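Local atomic coordinates of aminotransferase TlmJ (Streptoalloteichus hindustanus, PDB entry 5UID), a protein that probably acts as a pyridoxal-5'-phosphate-dependent aminotransferase of the DegT/DnrJ/EryC1 family in natural product biosynthesis. Residues V283-P291 / Y301-A309; T110-V118 / H133-I144. All coordinates share one frame; numbering follows the deposited sequence.

Contact 1: residues V283-P291 / Y301-A309; sequences VDGLRCPPP and YFYWVRMDA. With SO4 (sulfate ion), chain H; SO4 (sulfate ion), chain F.
R287 and R306 face each other as a single antiparallel hydrogen-bonded pair: R287 N donates to R306 O (2.9 Å), and R306 N returns a bond to R287 O (3.0 Å). The R306 side chain then swings over the 283-291 segment. Its chain runs extended through chi2 and folds at chi3 (-76°), which lays one guanidinium face over R287 CB and brings NH2 to C288 O at 3.0 Å, with that oxygen near the guanidinium edge. A water bonded to R306 NE also donates to R287 O and W304 O. NH1 and NH2 both reach the chain F sulfate, NH1 meeting its O3 at 2.9 Å; C288 N points almost straight at O4 of the chain H sulfate. Both anions are probably from the crystallisation liquor. Replacing R306 by an alanine is likely to leave C288 O without this donor, deprive the chain F sulfate of its guanidinium and uncover R287 CB. P289 touches two rings: its CD lies over a face of Y303, 3.8 Å from the ring centroid, while CB sits above the six-membered ring of W304 at 4.0 Å, both CH-pi contacts. The polar ends of these rings bond outside the segments, Y303 OH to D277 and W304 NE1 to A109 O. At the opposite end L286 CD1 packs on V305 CB (3.6 Å) and on CE of the selenomethionine M307. The pair thus adds one antiparallel bridge beside strand 303-306, whose backbone also bonds to strand 355-358, in the small sheet region next to helices 249-280 and 366-383.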
loop_
_atom_site.group_PDB
_atom_site.type_symbol
_atom_site.label_atom_id
_atom_site.label_comp_id
_atom_site.label_asym_id
_atom_site.label_seq_id
_atom_site.Cartn_x
_atom_site.Cartn_y
_atom_site.Cartn_z
ATOM N N VAL A 283 25.895 -18.429 -30.661
ATOM C CA VAL A 283 26.119 -17.076 -31.157
ATOM C C VAL A 283 27.353 -16.504 -30.471
ATOM O O VAL A 283 27.360 -16.302 -29.251
ATOM C CB VAL A 283 24.890 -16.186 -30.919
ATOM C CG1 VAL A 283 25.204 -14.741 -31.273
ATOM C CG2 VAL A 283 23.713 -16.689 -31.734
ATOM N N ASP A 284 28.395 -16.240 -31.254
ATOM C CA ASP A 284 29.620 -15.675 -30.708
ATOM C C ASP A 284 29.387 -14.244 -30.239
ATOM O O ASP A 284 28.667 -13.472 -30.879
ATOM C CB ASP A 284 30.734 -15.712 -31.751
ATOM C CG ASP A 284 32.026 -15.110 -31.239
ATOM O OD1 ASP A 284 32.705 -15.765 -30.420
ATOM O OD2 ASP A 284 32.359 -13.979 -31.650
ATOM N N GLY A 285 30.007 -13.891 -29.116
ATOM C CA GLY A 285 29.815 -12.593 -28.512
ATOM C C GLY A 285 28.626 -12.497 -27.582
ATOM O O GLY A 285 28.346 -11.404 -27.073
ATOM N N LEU A 286 27.922 -13.600 -27.342
ATOM C CA LEU A 286 26.749 -13.616 -26.483
ATOM C C LEU A 286 26.823 -14.823 -25.561
ATOM O O LEU A 286 27.271 -15.898 -25.967
ATOM C CB LEU A 286 25.455 -13.666 -27.303
ATOM C CG LEU A 286 24.155 -13.387 -26.551
ATOM C CD1 LEU A 286 24.143 -11.948 -26.071
ATOM C CD2 LEU A 286 22.953 -13.672 -27.435
ATOM N N ARG A 287 26.379 -14.639 -24.319
ATOM C CA ARG A 287 26.354 -15.706 -23.325
ATOM C C ARG A 287 24.946 -15.810 -22.756
ATOM O O ARG A 287 24.464 -14.878 -22.103
ATOM C CB ARG A 287 27.378 -15.453 -22.217
ATOM C CG ARG A 287 28.767 -15.987 -22.532
ATOM C CD ARG A 287 28.811 -17.498 -22.368
ATOM N NE ARG A 287 30.015 -18.093 -22.944
ATOM C CZ ARG A 287 30.328 -19.381 -22.847
ATOM N NH1 ARG A 287 29.529 -20.211 -22.188
ATOM N NH2 ARG A 287 31.441 -19.841 -23.404
ATOM N N CYS A 288 24.290 -16.939 -23.007
ATOM C CA CYS A 288 22.981 -17.211 -22.450
ATOM C C CYS A 288 23.120 -17.524 -20.960
ATOM O O CYS A 288 24.231 -17.719 -20.462
ATOM C CB CYS A 288 22.329 -18.364 -23.213
ATOM S SG CYS A 288 21.995 -17.979 -24.947
ATOM N N PRO A 289 22.015 -17.552 -20.215
ATOM C CA PRO A 289 22.093 -17.889 -18.788
ATOM C C PRO A 289 22.731 -19.249 -18.579
ATOM O O PRO A 289 22.514 -20.175 -19.375
ATOM C CB PRO A 289 20.624 -17.893 -18.345
ATOM C CG PRO A 289 19.958 -16.954 -19.278
ATOM C CD PRO A 289 20.654 -17.129 -20.598
ATOM N N PRO A 290 23.536 -19.409 -17.527
ATOM C CA PRO A 290 24.083 -20.729 -17.225
ATOM C C PRO A 290 22.975 -21.679 -16.823
ATOM O O PRO A 290 21.910 -21.249 -16.343
ATOM C CB PRO A 290 25.045 -20.456 -16.055
ATOM C CG PRO A 290 24.505 -19.229 -15.413
ATOM C CD PRO A 290 23.943 -18.397 -16.535
ATOM N N PRO A 291 23.166 -22.984 -17.005
ATOM C CA PRO A 291 22.092 -23.931 -16.698
ATOM C C PRO A 291 21.773 -23.960 -15.212
ATOM O O PRO A 291 22.606 -23.638 -14.363
ATOM C CB PRO A 291 22.658 -25.275 -17.171
ATOM C CG PRO A 291 24.137 -25.097 -17.113
ATOM C CD PRO A 291 24.385 -23.661 -17.476
ATOM N N TYR A 301 11.834 -15.628 -14.498
ATOM C CA TYR A 301 11.440 -14.227 -14.417
ATOM C C TYR A 301 12.280 -13.340 -15.329
ATOM O O TYR A 301 11.741 -12.436 -15.976
ATOM C CB TYR A 301 11.536 -13.740 -12.968
ATOM C CG TYR A 301 11.053 -12.322 -12.765
ATOM C CD1 TYR A 301 9.794 -11.930 -13.203
ATOM C CD2 TYR A 301 11.851 -11.378 -12.128
ATOM C CE1 TYR A 301 9.344 -10.636 -13.022
ATOM C CE2 TYR A 301 11.407 -10.081 -11.938
ATOM C CZ TYR A 301 10.154 -9.716 -12.389
ATOM O OH TYR A 301 9.708 -8.426 -12.209
ATOM N N PHE A 302 13.589 -13.576 -15.386
ATOM C CA PHE A 302 14.488 -12.893 -16.304
ATOM C C PHE A 302 15.096 -13.895 -17.273
ATOM O O PHE A 302 15.374 -15.043 -16.912
ATOM C CB PHE A 302 15.644 -12.186 -15.573
ATOM C CG PHE A 302 15.218 -11.071 -14.669
ATOM C CD1 PHE A 302 14.161 -10.244 -15.001
ATOM C CD2 PHE A 302 15.899 -10.839 -13.482
ATOM C CE1 PHE A 302 13.784 -9.212 -14.163
ATOM C CE2 PHE A 302 15.523 -9.811 -12.638
ATOM C CZ PHE A 302 14.464 -8.996 -12.980
ATOM N N TYR A 303 15.315 -13.451 -18.507
ATOM C CA TYR A 303 16.234 -14.124 -19.421
ATOM C C TYR A 303 17.336 -13.122 -19.741
ATOM O O TYR A 303 17.176 -12.266 -20.617
ATOM C CB TYR A 303 15.540 -14.621 -20.683
ATOM C CG TYR A 303 16.427 -15.548 -21.480
ATOM C CD1 TYR A 303 16.437 -16.915 -21.229
ATOM C CD2 TYR A 303 17.282 -15.056 -22.459
ATOM C CE1 TYR A 303 17.257 -17.766 -21.944
ATOM C CE2 TYR A 303 18.107 -15.901 -23.177
ATOM C CZ TYR A 303 18.089 -17.255 -22.914
ATOM O OH TYR A 303 18.904 -18.102 -23.628
ATOM N N TRP A 304 18.450 -13.222 -19.023
ATOM C CA TRP A 304 19.543 -12.266 -19.140
ATOM C C TRP A 304 20.640 -12.838 -20.028
ATOM O O TRP A 304 21.054 -13.989 -19.857
ATOM C CB TRP A 304 20.102 -11.906 -17.762
ATOM C CG TRP A 304 20.758 -13.046 -17.027
ATOM C CD1 TRP A 304 22.098 -13.279 -16.909
ATOM C CD2 TRP A 304 20.103 -14.096 -16.303
ATOM N NE1 TRP A 304 22.318 -14.408 -16.157
ATOM C CE2 TRP A 304 21.111 -14.929 -15.774
ATOM C CE3 TRP A 304 18.763 -14.413 -16.050
ATOM C CZ2 TRP A 304 20.821 -16.059 -15.009
ATOM C CZ3 TRP A 304 18.478 -15.537 -15.292
ATOM C CH2 TRP A 304 19.502 -16.345 -14.779
ATOM N N VAL A 305 21.096 -12.035 -20.981
ATOM C CA VAL A 305 22.211 -12.394 -21.842
ATOM C C VAL A 305 23.360 -11.444 -21.548
ATOM O O VAL A 305 23.155 -10.288 -21.160
ATOM C CB VAL A 305 21.825 -12.350 -23.335
ATOM C CG1 VAL A 305 20.844 -13.467 -23.662
ATOM C CG2 VAL A 305 21.233 -10.995 -23.689
ATOM N N ARG A 306 24.580 -11.941 -21.733
ATOM C CA ARG A 306 25.787 -11.183 -21.442
ATOM C C ARG A 306 26.575 -10.939 -22.721
ATOM O O ARG A 306 26.683 -11.821 -23.578
ATOM C CB ARG A 306 26.660 -11.917 -20.422
ATOM C CG ARG A 306 26.092 -11.924 -19.011
ATOM C CD ARG A 306 26.772 -12.989 -18.169
ATOM N NE ARG A 306 26.286 -14.323 -18.508
ATOM C CZ ARG A 306 27.015 -15.432 -18.427
ATOM N NH1 ARG A 306 28.279 -15.371 -18.030
ATOM N NH2 ARG A 306 26.481 -16.600 -18.755
HETATM N N MSE A 307 27.127 -9.737 -22.839
HETATM C CA MSE A 307 27.917 -9.361 -24.003
HETATM C C MSE A 307 28.959 -8.318 -23.611
HETATM O O MSE A 307 28.998 -7.881 -22.461
HETATM C CB MSE A 307 27.009 -8.838 -25.117
HETATM C CG MSE A 307 26.259 -7.564 -24.765
HETATM SE SE MSE A 307 24.671 -7.289 -25.870
HETATM C CE MSE A 307 23.424 -8.422 -24.899
ATOM N N ASP A 308 29.812 -7.928 -24.556
ATOM C CA ASP A 308 30.834 -6.934 -24.258
ATOM C C ASP A 308 30.189 -5.592 -23.928
ATOM O O ASP A 308 29.203 -5.188 -24.551
ATOM C CB ASP A 308 31.795 -6.784 -25.438
ATOM C CG ASP A 308 33.004 -5.932 -25.098
ATOM O OD1 ASP A 308 33.888 -6.420 -24.364
ATOM O OD2 ASP A 308 33.068 -4.775 -25.562
ATOM N N ALA A 309 30.759 -4.900 -22.937
ATOM C CA ALA A 309 30.157 -3.663 -22.450
ATOM C C ALA A 309 30.093 -2.592 -23.532
ATOM O O ALA A 309 29.213 -1.725 -23.494
ATOM C CB ALA A 309 30.932 -3.145 -21.238
HETATM S S SO4 H . 25.953 -20.266 -24.391
HETATM O O1 SO4 H . 26.573 -21.103 -25.415
HETATM O O2 SO4 H . 24.889 -21.013 -23.725
HETATM O O3 SO4 H . 26.959 -19.881 -23.407
HETATM O O4 SO4 H . 25.395 -19.069 -25.013
HETATM S S SO4 F . 29.277 -18.954 -18.114
HETATM O O1 SO4 F . 30.128 -20.052 -18.566
HETATM O O2 SO4 F . 29.566 -18.663 -16.713
HETATM O O3 SO4 F . 29.544 -17.770 -18.925
HETATM O O4 SO4 F . 27.874 -19.337 -18.253
HETATM O O HOH W 1 23.654 -14.700 -19.699
#

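Contact 2: residues T110-V118 / H133-I144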
loop_
_atom_site.group_PDB
_atom_site.type_symbol
_atom_site.label_atom_id
_atom_site.label_comp_id
_atom_site.label_asym_id
_atom_site.label_seq_id
_atom_site.Cartn_x
_atom_site.Cartn_y
_atom_site.Cartn_z
ATOM N N THR A 110 25.683 -15.114 -12.980
ATOM C CA THR A 110 24.334 -15.334 -12.486
ATOM C C THR A 110 23.721 -14.113 -11.817
ATOM O O THR A 110 22.512 -14.113 -11.565
ATOM C CB THR A 110 24.317 -16.501 -11.487
ATOM O OG1 THR A 110 25.104 -16.156 -10.341
ATOM C CG2 THR A 110 24.880 -17.760 -12.126
ATOM N N LEU A 111 24.518 -13.085 -11.516
ATOM C CA LEU A 111 24.081 -11.894 -10.787
ATOM C C LEU A 111 23.528 -12.230 -9.402
ATOM O O LEU A 111 22.767 -11.448 -8.824
ATOM C CB LEU A 111 23.057 -11.082 -11.596
ATOM C CG LEU A 111 23.607 -10.376 -12.843
ATOM C CD1 LEU A 111 23.699 -11.314 -14.040
ATOM C CD2 LEU A 111 22.786 -9.137 -13.188
ATOM N N ASN A 112 23.906 -13.390 -8.856
ATOM C CA ASN A 112 23.594 -13.807 -7.501
ATOM C C ASN A 112 24.863 -13.843 -6.658
ATOM O O ASN A 112 25.951 -14.117 -7.174
ATOM C CB ASN A 112 22.939 -15.195 -7.464
ATOM C CG ASN A 112 21.422 -15.134 -7.521
ATOM O OD1 ASN A 112 20.809 -14.153 -7.094
ATOM N ND2 ASN A 112 20.808 -16.190 -8.042
ATOM N N PRO A 113 24.763 -13.557 -5.365
ATOM C CA PRO A 113 25.934 -13.664 -4.496
ATOM C C PRO A 113 26.153 -15.094 -4.031
ATOM O O PRO A 113 25.211 -15.871 -3.855
ATOM C CB PRO A 113 25.577 -12.752 -3.319
ATOM C CG PRO A 113 24.092 -12.856 -3.236
ATOM C CD PRO A 113 23.601 -12.993 -4.657
ATOM N N THR A 114 27.422 -15.437 -3.846
ATOM C CA THR A 114 27.778 -16.700 -3.222
ATOM C C THR A 114 27.789 -16.539 -1.706
ATOM O O THR A 114 27.708 -15.431 -1.171
ATOM C CB THR A 114 29.144 -17.189 -3.711
ATOM O OG1 THR A 114 30.170 -16.331 -3.195
ATOM C CG2 THR A 114 29.203 -17.184 -5.228
ATOM N N ALA A 115 27.889 -17.671 -1.006
ATOM C CA ALA A 115 28.055 -17.618 0.442
ATOM C C ALA A 115 29.355 -16.922 0.823
ATOM O O ALA A 115 29.424 -16.264 1.868
ATOM C CB ALA A 115 28.010 -19.027 1.032
ATOM N N ASP A 116 30.391 -17.050 -0.011
ATOM C CA ASP A 116 31.654 -16.371 0.263
ATOM C C ASP A 116 31.518 -14.859 0.122
ATOM O O ASP A 116 32.144 -14.102 0.874
ATOM C CB ASP A 116 32.747 -16.899 -0.669
ATOM C CG ASP A 116 33.201 -18.299 -0.304
ATOM O OD1 ASP A 116 33.119 -18.655 0.890
ATOM O OD2 ASP A 116 33.637 -19.043 -1.207
ATOM N N HIS A 117 30.706 -14.402 -0.835
ATOM C CA HIS A 117 30.477 -12.968 -0.992
ATOM C C HIS A 117 29.773 -12.383 0.226
ATOM O O HIS A 117 30.131 -11.296 0.696
ATOM C CB HIS A 117 29.665 -12.701 -2.260
ATOM C CG HIS A 117 30.454 -12.846 -3.523
ATOM N ND1 HIS A 117 29.897 -13.277 -4.708
ATOM C CD2 HIS A 117 31.762 -12.612 -3.786
ATOM C CE1 HIS A 117 30.827 -13.306 -5.645
ATOM N NE2 HIS A 117 31.968 -12.905 -5.113
ATOM N N VAL A 118 28.766 -13.086 0.747
ATOM C CA VAL A 118 28.066 -12.611 1.935
ATOM C C VAL A 118 28.995 -12.635 3.144
ATOM O O VAL A 118 29.029 -11.684 3.934
ATOM C CB VAL A 118 26.796 -13.450 2.179
ATOM C CG1 VAL A 118 26.034 -12.924 3.389
ATOM C CG2 VAL A 118 25.914 -13.448 0.944
ATOM N N HIS A 133 16.691 -14.064 -5.558
ATOM C CA HIS A 133 16.945 -15.229 -6.401
ATOM C C HIS A 133 16.905 -14.739 -7.845
ATOM O O HIS A 133 15.860 -14.806 -8.496
ATOM C CB HIS A 133 15.916 -16.329 -6.141
ATOM C CG HIS A 133 15.564 -16.497 -4.695
ATOM N ND1 HIS A 133 14.472 -15.882 -4.120
ATOM C CD2 HIS A 133 16.163 -17.203 -3.707
ATOM C CE1 HIS A 133 14.411 -16.206 -2.841
ATOM N NE2 HIS A 133 15.426 -17.006 -2.564
ATOM N N TYR A 134 18.047 -14.259 -8.340
ATOM C CA TYR A 134 18.061 -13.475 -9.570
ATOM C C TYR A 134 17.437 -14.241 -10.726
ATOM O O TYR A 134 17.858 -15.356 -11.050
ATOM C CB TYR A 134 19.484 -13.052 -9.930
ATOM C CG TYR A 134 19.497 -12.090 -11.096
ATOM C CD1 TYR A 134 19.355 -10.724 -10.894
ATOM C CD2 TYR A 134 19.612 -12.551 -12.403
ATOM C CE1 TYR A 134 19.349 -9.842 -11.960
ATOM C CE2 TYR A 134 19.606 -11.677 -13.473
ATOM C CZ TYR A 134 19.473 -10.323 -13.245
ATOM O OH TYR A 134 19.469 -9.452 -14.309
ATOM N N GLY A 135 16.428 -13.629 -11.345
ATOM C CA GLY A 135 15.750 -14.204 -12.485
ATOM C C GLY A 135 14.926 -15.434 -12.194
ATOM O O GLY A 135 14.352 -16.007 -13.130
ATOM N N GLY A 136 14.827 -15.849 -10.933
ATOM C CA GLY A 136 14.208 -17.099 -10.561
ATOM C C GLY A 136 15.192 -18.182 -10.172
ATOM O O GLY A 136 14.791 -19.168 -9.541
ATOM N N TYR A 137 16.458 -18.028 -10.538
ATOM C CA TYR A 137 17.498 -18.960 -10.116
ATOM C C TYR A 137 17.717 -18.822 -8.617
ATOM O O TYR A 137 18.023 -17.718 -8.145
ATOM C CB TYR A 137 18.804 -18.685 -10.854
ATOM C CG TYR A 137 18.908 -19.275 -12.241
ATOM C CD1 TYR A 137 17.867 -19.165 -13.152
ATOM C CD2 TYR A 137 20.071 -19.920 -12.649
ATOM C CE1 TYR A 137 17.972 -19.698 -14.427
ATOM C CE2 TYR A 137 20.186 -20.453 -13.917
ATOM C CZ TYR A 137 19.134 -20.341 -14.804
ATOM O OH TYR A 137 19.250 -20.875 -16.070
ATOM N N PRO A 138 17.572 -19.892 -7.833
ATOM C CA PRO A 138 17.828 -19.773 -6.390
ATOM C C PRO A 138 19.267 -19.430 -6.052
ATOM O O PRO A 138 19.513 -18.771 -5.034
ATOM C CB PRO A 138 17.434 -21.152 -5.851
ATOM C CG PRO A 138 16.486 -21.704 -6.871
ATOM C CD PRO A 138 16.982 -21.193 -8.189
ATOM N N GLY A 139 20.227 -19.857 -6.867
ATOM C CA GLY A 139 21.614 -19.507 -6.614
ATOM C C GLY A 139 22.212 -20.311 -5.469
ATOM O O GLY A 139 21.892 -21.482 -5.260
ATOM N N ASP A 140 23.094 -19.657 -4.718
ATOM C CA ASP A 140 23.761 -20.269 -3.568
ATOM C C ASP A 140 22.926 -20.166 -2.298
ATOM O O ASP A 140 23.468 -20.007 -1.200
ATOM C CB ASP A 140 25.129 -19.623 -3.369
ATOM C CG ASP A 140 26.142 -20.577 -2.772
ATOM O OD1 ASP A 140 25.899 -21.801 -2.816
ATOM O OD2 ASP A 140 27.178 -20.104 -2.258
ATOM N N LEU A 141 21.600 -20.269 -2.430
ATOM C CA LEU A 141 20.702 -19.995 -1.312
ATOM C C LEU A 141 20.956 -20.926 -0.132
ATOM O O LEU A 141 20.913 -20.493 1.025
ATOM C CB LEU A 141 19.248 -20.109 -1.775
ATOM C CG LEU A 141 18.178 -19.967 -0.689
ATOM C CD1 LEU A 141 18.260 -18.604 -0.013
ATOM C CD2 LEU A 141 16.794 -20.199 -1.271
ATOM N N VAL A 142 21.221 -22.208 -0.399
ATOM C CA VAL A 142 21.375 -23.174 0.688
ATOM C C VAL A 142 22.617 -22.861 1.514
ATOM O O VAL A 142 22.570 -22.835 2.749
ATOM C CB VAL A 142 21.412 -24.610 0.134
ATOM C CG1 VAL A 142 21.778 -25.597 1.238
ATOM C CG2 VAL A 142 20.072 -24.973 -0.480
ATOM N N ALA A 143 23.748 -22.620 0.848
ATOM C CA ALA A 143 24.970 -22.292 1.577
ATOM C C ALA A 143 24.848 -20.945 2.282
ATOM O O ALA A 143 25.376 -20.769 3.386
ATOM C CB ALA A 143 26.169 -22.299 0.630
ATOM N N ILE A 144 24.157 -19.985 1.660
ATOM C CA ILE A 144 23.941 -18.689 2.297
ATOM C C ILE A 144 23.116 -18.857 3.566
ATOM O O ILE A 144 23.446 -18.303 4.622
ATOM C CB ILE A 144 23.276 -17.711 1.310
ATOM C CG1 ILE A 144 24.268 -17.310 0.213
ATOM C CG2 ILE A 144 22.743 -16.481 2.040
ATOM C CD1 ILE A 144 23.645 -16.512 -0.915
HETATM O O HOH W 2 20.962 -16.391 -11.525
HETATM O O HOH W 3 22.872 -16.771 -4.565
#
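D140 OD2 accepts from A115 N at 2.8 Å, the shortest direct hydrogen bond between the segments, with the N-H directed well at the oxygen (161°). The carboxylate is met on its anti side, and the same oxygen lies against A115 CB. D140 holds the N-cap position of its own helix, yet its carboxylate serves the first turn of the other one, where the partial positive charge of the helix start would probably favour its ionised form. T114 and H117 close that turn as a capping box: H117 N donates to T114 OG1, and a weak bond runs from T114 N to H117 ND1. A water ties P113 O to D140 N beside it.

The N112 amide bridges to the other segment with both ends. OD1 receives Y134 N at 3.0 Å, while ND2 gives a bond to Y137 O at 3.2 Å, approaching from above that carbonyl's plane. G139 CA lies close to ND2, where a side chain would run into that nitrogen. L111 comes down over the middle of the Y134 ring, its CB 3.6 Å from the centroid and nearly on the normal, and CD2 reaches on to CZ. With CG anti to the backbone N (chi1 -173°), the Y134 ring is carried under L111; its OH bonds to R329 O.

Between the helices A115 CB meets A143 CB at 3.8 Å, and I144 runs its CG1 and CD1 alongside A115, P113 and V118. The starts of helices 115-119 and 141-151, joined in the chain through strand 126-132, therefore pack against each other, with N112, P113 and V118 touching that strand of the mixed central sheet.

Overall arrangement
Contacts 1 and 2 touch although their centres lie 18 Å apart, and the chain completes contact 2 before contact 1 begins. Y137 OH meets P290 O at 2.7 Å, a probable hydrogen bond, and Y301 N meets G135 O at 2.9 Å. Aromatic rings fill the join: F302 CD2 packs against Y134 CZ at 3.6 Å, and W304 stands edge-to-face to both Y134 and Y137. Contact 2 thus links the central sheet to the small sheet of contact 1. Neither contact includes a residue of the pyridoxal phosphate pocket, but Y301 OH bonds to M186 O, immediately before K187, the predicted cofactor-binding lysine.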